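Local coordinates for arginine kinase (Cydia pomonella granulosis virus, PDB 6VVG) that acts as a protein kinase, probably phosphorylating serine or threonine residues with ATP, and relies on side-to-side dimerization for its activity, at the interface of chains A and B. Coordinates in Å, arbitrary orientation; residue numbers count along the deposited sequence, not the author numbering. Chains: chain A/B, Arginine kinase.

The interface of chains A and B. Residues chain A 10, 14, 79-82, 86, 88; chain B 10, 13-14, 78-80.
Strand 76-82 of chain A runs antiparallel to the same strand of chain B, while the N-terminal helices, 5-13 in A and 4-15 in B, lie across the joined strands, each over the partner's strand; strand 87-92 of A and the loop before it complete the patch. The two-fold passes near the paired A:Val80 and B:Val80, whose side chains lie side by side and point the same way, toward the helices. Beyond them the main chains hydrogen-bond reciprocally: A:Phe81 N donates to B:Phe79 O at 2.8 Å, nearly straight (166° at H), and B:Phe79 N donates to A:Phe81 O at 3.1 Å, on a lone pair of that carbonyl. A hydrogen bond between side-chain amides continues the pairing, from B:Asn78 ND2 to A:Asn82 OD1 at 2.8 Å in the plane of both amides. The other end of the A:Asn82 amide is held within its own chain, ND2 donating to A:Glu86 O at 2.8 Å, almost linearly (178° at H). Gripped at both ends, the amide has its rotation fixed.

On the helix side, CG1 of A:Val80, anti to the backbone N (chi1 180°), meets two chain B side chains tip to tip. A:Val80 CG1 packs tightly on B:Leu14 CD1 at 3.4 Å and on B:Val10 CG1 at 3.5 Å. B:Val10 is wedged further in: CG1 also touches A:Leu14, crossing it at about a right angle, and CG2 faces A:Leu88 and the bonded amide of A:Asn82. On the opposite sheet face the two Phe79 side chains, each with CG anti to its backbone N, cross at about a right angle, their rims touching at A:Phe79 CE2 and B:Phe79 CD2, 3.6 Å apart.

The strands thus merge into one intermolecular sheet flanked by the N-terminal helices, each packed against the partner's strand, probably helping to join the kinase domains in the side-to-side dimer on which PK-1 activity relies.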
loop_
_atom_site.group_PDB
_atom_site.type_symbol
_atom_site.label_atom_id
_atom_site.label_comp_id
_atom_site.label_asym_id
_atom_site.label_seq_id
_atom_site.Cartn_x
_atom_site.Cartn_y
_atom_site.Cartn_z
ATOM N N VAL A 10 -12.182 -16.692 -14.357
ATOM C CA VAL A 10 -10.825 -16.533 -13.850
ATOM C C VAL A 10 -10.002 -17.779 -14.139
ATOM O O VAL A 10 -8.889 -17.701 -14.681
ATOM C CB VAL A 10 -10.854 -16.259 -12.343
ATOM C CG1 VAL A 10 -9.394 -16.523 -11.801
ATOM C CG2 VAL A 10 -11.373 -14.958 -11.990
ATOM N N LEU A 14 -7.022 -17.420 -16.959
ATOM C CA LEU A 14 -5.668 -17.721 -16.519
ATOM C C LEU A 14 -5.240 -19.145 -16.848
ATOM O O LEU A 14 -4.112 -19.523 -16.509
ATOM C CB LEU A 14 -5.544 -17.475 -15.017
ATOM C CG LEU A 14 -4.157 -17.395 -14.380
ATOM C CD1 LEU A 14 -3.694 -15.977 -14.218
ATOM C CD2 LEU A 14 -4.232 -18.097 -13.017
ATOM N N PHE A 79 -3.505 -10.912 -11.802
ATOM C CA PHE A 79 -2.860 -11.128 -10.514
ATOM C C PHE A 79 -3.778 -12.003 -9.677
ATOM O O PHE A 79 -4.960 -11.686 -9.507
ATOM C CB PHE A 79 -2.563 -9.794 -9.816
ATOM C CG PHE A 79 -2.135 -9.936 -8.386
ATOM C CD1 PHE A 79 -1.056 -10.737 -8.034
ATOM C CD2 PHE A 79 -2.808 -9.254 -7.391
ATOM C CE1 PHE A 79 -0.671 -10.856 -6.707
ATOM C CE2 PHE A 79 -2.431 -9.367 -6.071
ATOM C CZ PHE A 79 -1.363 -10.168 -5.725
ATOM N N VAL A 80 -3.237 -13.111 -9.183
ATOM C CA VAL A 80 -3.964 -14.050 -8.344
ATOM C C VAL A 80 -3.140 -14.244 -7.080
ATOM O O VAL A 80 -2.025 -14.773 -7.141
ATOM C CB VAL A 80 -4.205 -15.392 -9.046
ATOM C CG1 VAL A 80 -4.956 -16.326 -8.114
ATOM C CG2 VAL A 80 -4.959 -15.187 -10.346
ATOM N N PHE A 81 -3.674 -13.809 -5.944
ATOM C CA PHE A 81 -3.046 -14.031 -4.651
ATOM C C PHE A 81 -3.753 -15.181 -3.950
ATOM O O PHE A 81 -4.985 -15.257 -3.958
ATOM C CB PHE A 81 -3.100 -12.770 -3.784
ATOM C CG PHE A 81 -2.916 -13.036 -2.317
ATOM C CD1 PHE A 81 -1.648 -13.092 -1.758
ATOM C CD2 PHE A 81 -4.013 -13.226 -1.495
ATOM C CE1 PHE A 81 -1.484 -13.340 -0.407
ATOM C CE2 PHE A 81 -3.854 -13.473 -0.149
ATOM C CZ PHE A 81 -2.589 -13.532 0.397
ATOM N N ASN A 82 -2.970 -16.084 -3.358
ATOM C CA ASN A 82 -3.492 -17.175 -2.542
ATOM C C ASN A 82 -2.793 -17.156 -1.191
ATOM O O ASN A 82 -1.560 -17.140 -1.128
ATOM C CB ASN A 82 -3.288 -18.536 -3.216
ATOM C CG ASN A 82 -4.085 -18.676 -4.488
ATOM O OD1 ASN A 82 -5.316 -18.757 -4.464
ATOM N ND2 ASN A 82 -3.388 -18.702 -5.615
ATOM N N GLU A 86 0.870 -20.359 -3.959
ATOM C CA GLU A 86 1.587 -19.442 -4.830
ATOM C C GLU A 86 0.654 -18.356 -5.350
ATOM O O GLU A 86 -0.554 -18.561 -5.500
ATOM C CB GLU A 86 2.199 -20.200 -6.009
ATOM C CG GLU A 86 3.149 -21.320 -5.614
ATOM C CD GLU A 86 3.837 -21.949 -6.811
ATOM O OE1 GLU A 86 3.130 -22.420 -7.725
ATOM O OE2 GLU A 86 5.086 -21.972 -6.840
ATOM N N LEU A 88 0.359 -15.267 -8.489
ATOM C CA LEU A 88 0.799 -15.008 -9.849
ATOM C C LEU A 88 0.633 -13.539 -10.205
ATOM O O LEU A 88 -0.399 -12.935 -9.908
ATOM C CB LEU A 88 -0.009 -15.836 -10.845
ATOM C CG LEU A 88 -0.161 -17.340 -10.635
ATOM C CD1 LEU A 88 -0.730 -17.983 -11.907
ATOM C CD2 LEU A 88 1.169 -17.947 -10.266
ATOM N N VAL B 10 -3.052 -22.907 -9.232
ATOM C CA VAL B 10 -3.655 -21.637 -8.837
ATOM C C VAL B 10 -5.104 -21.582 -9.303
ATOM O O VAL B 10 -6.004 -21.222 -8.538
ATOM C CB VAL B 10 -2.830 -20.454 -9.379
ATOM C CG1 VAL B 10 -3.716 -19.236 -9.574
ATOM C CG2 VAL B 10 -1.675 -20.149 -8.423
ATOM N N GLU B 13 -7.226 -24.097 -7.070
ATOM C CA GLU B 13 -7.586 -23.623 -5.738
ATOM C C GLU B 13 -8.836 -22.753 -5.785
ATOM O O GLU B 13 -9.756 -22.915 -4.976
ATOM C CB GLU B 13 -6.408 -22.856 -5.134
ATOM C CG GLU B 13 -6.747 -21.986 -3.936
ATOM C CD GLU B 13 -6.947 -22.782 -2.658
ATOM O OE1 GLU B 13 -7.046 -24.022 -2.741
ATOM O OE2 GLU B 13 -6.999 -22.168 -1.568
ATOM N N LEU B 14 -8.879 -21.810 -6.724
ATOM C CA LEU B 14 -10.014 -20.899 -6.806
ATOM C C LEU B 14 -11.280 -21.583 -7.298
ATOM O O LEU B 14 -12.381 -21.117 -6.988
ATOM C CB LEU B 14 -9.683 -19.735 -7.724
ATOM C CG LEU B 14 -8.651 -18.770 -7.155
ATOM C CD1 LEU B 14 -7.608 -18.393 -8.202
ATOM C CD2 LEU B 14 -9.362 -17.536 -6.610
ATOM N N ASN B 78 -8.130 -15.303 -0.967
ATOM C CA ASN B 78 -7.768 -15.204 -2.373
ATOM C C ASN B 78 -8.143 -13.823 -2.892
ATOM O O ASN B 78 -9.069 -13.181 -2.388
ATOM C CB ASN B 78 -8.458 -16.287 -3.220
ATOM C CG ASN B 78 -8.538 -17.627 -2.509
ATOM O OD1 ASN B 78 -9.386 -17.832 -1.641
ATOM N ND2 ASN B 78 -7.655 -18.545 -2.877
ATOM N N PHE B 79 -7.401 -13.369 -3.899
ATOM C CA PHE B 79 -7.677 -12.109 -4.576
ATOM C C PHE B 79 -7.309 -12.292 -6.040
ATOM O O PHE B 79 -6.195 -12.723 -6.351
ATOM C CB PHE B 79 -6.888 -10.952 -3.951
ATOM C CG PHE B 79 -6.982 -9.663 -4.722
ATOM C CD1 PHE B 79 -8.213 -9.115 -5.052
ATOM C CD2 PHE B 79 -5.833 -8.996 -5.109
ATOM C CE1 PHE B 79 -8.291 -7.927 -5.761
ATOM C CE2 PHE B 79 -5.903 -7.811 -5.814
ATOM C CZ PHE B 79 -7.131 -7.275 -6.141
ATOM N N VAL B 80 -8.251 -11.990 -6.928
ATOM C CA VAL B 80 -8.048 -12.097 -8.367
ATOM C C VAL B 80 -8.266 -10.717 -8.968
ATOM O O VAL B 80 -9.334 -10.118 -8.786
ATOM C CB VAL B 80 -8.994 -13.126 -9.008
ATOM C CG1 VAL B 80 -8.683 -13.278 -10.494
ATOM C CG2 VAL B 80 -8.892 -14.464 -8.293
#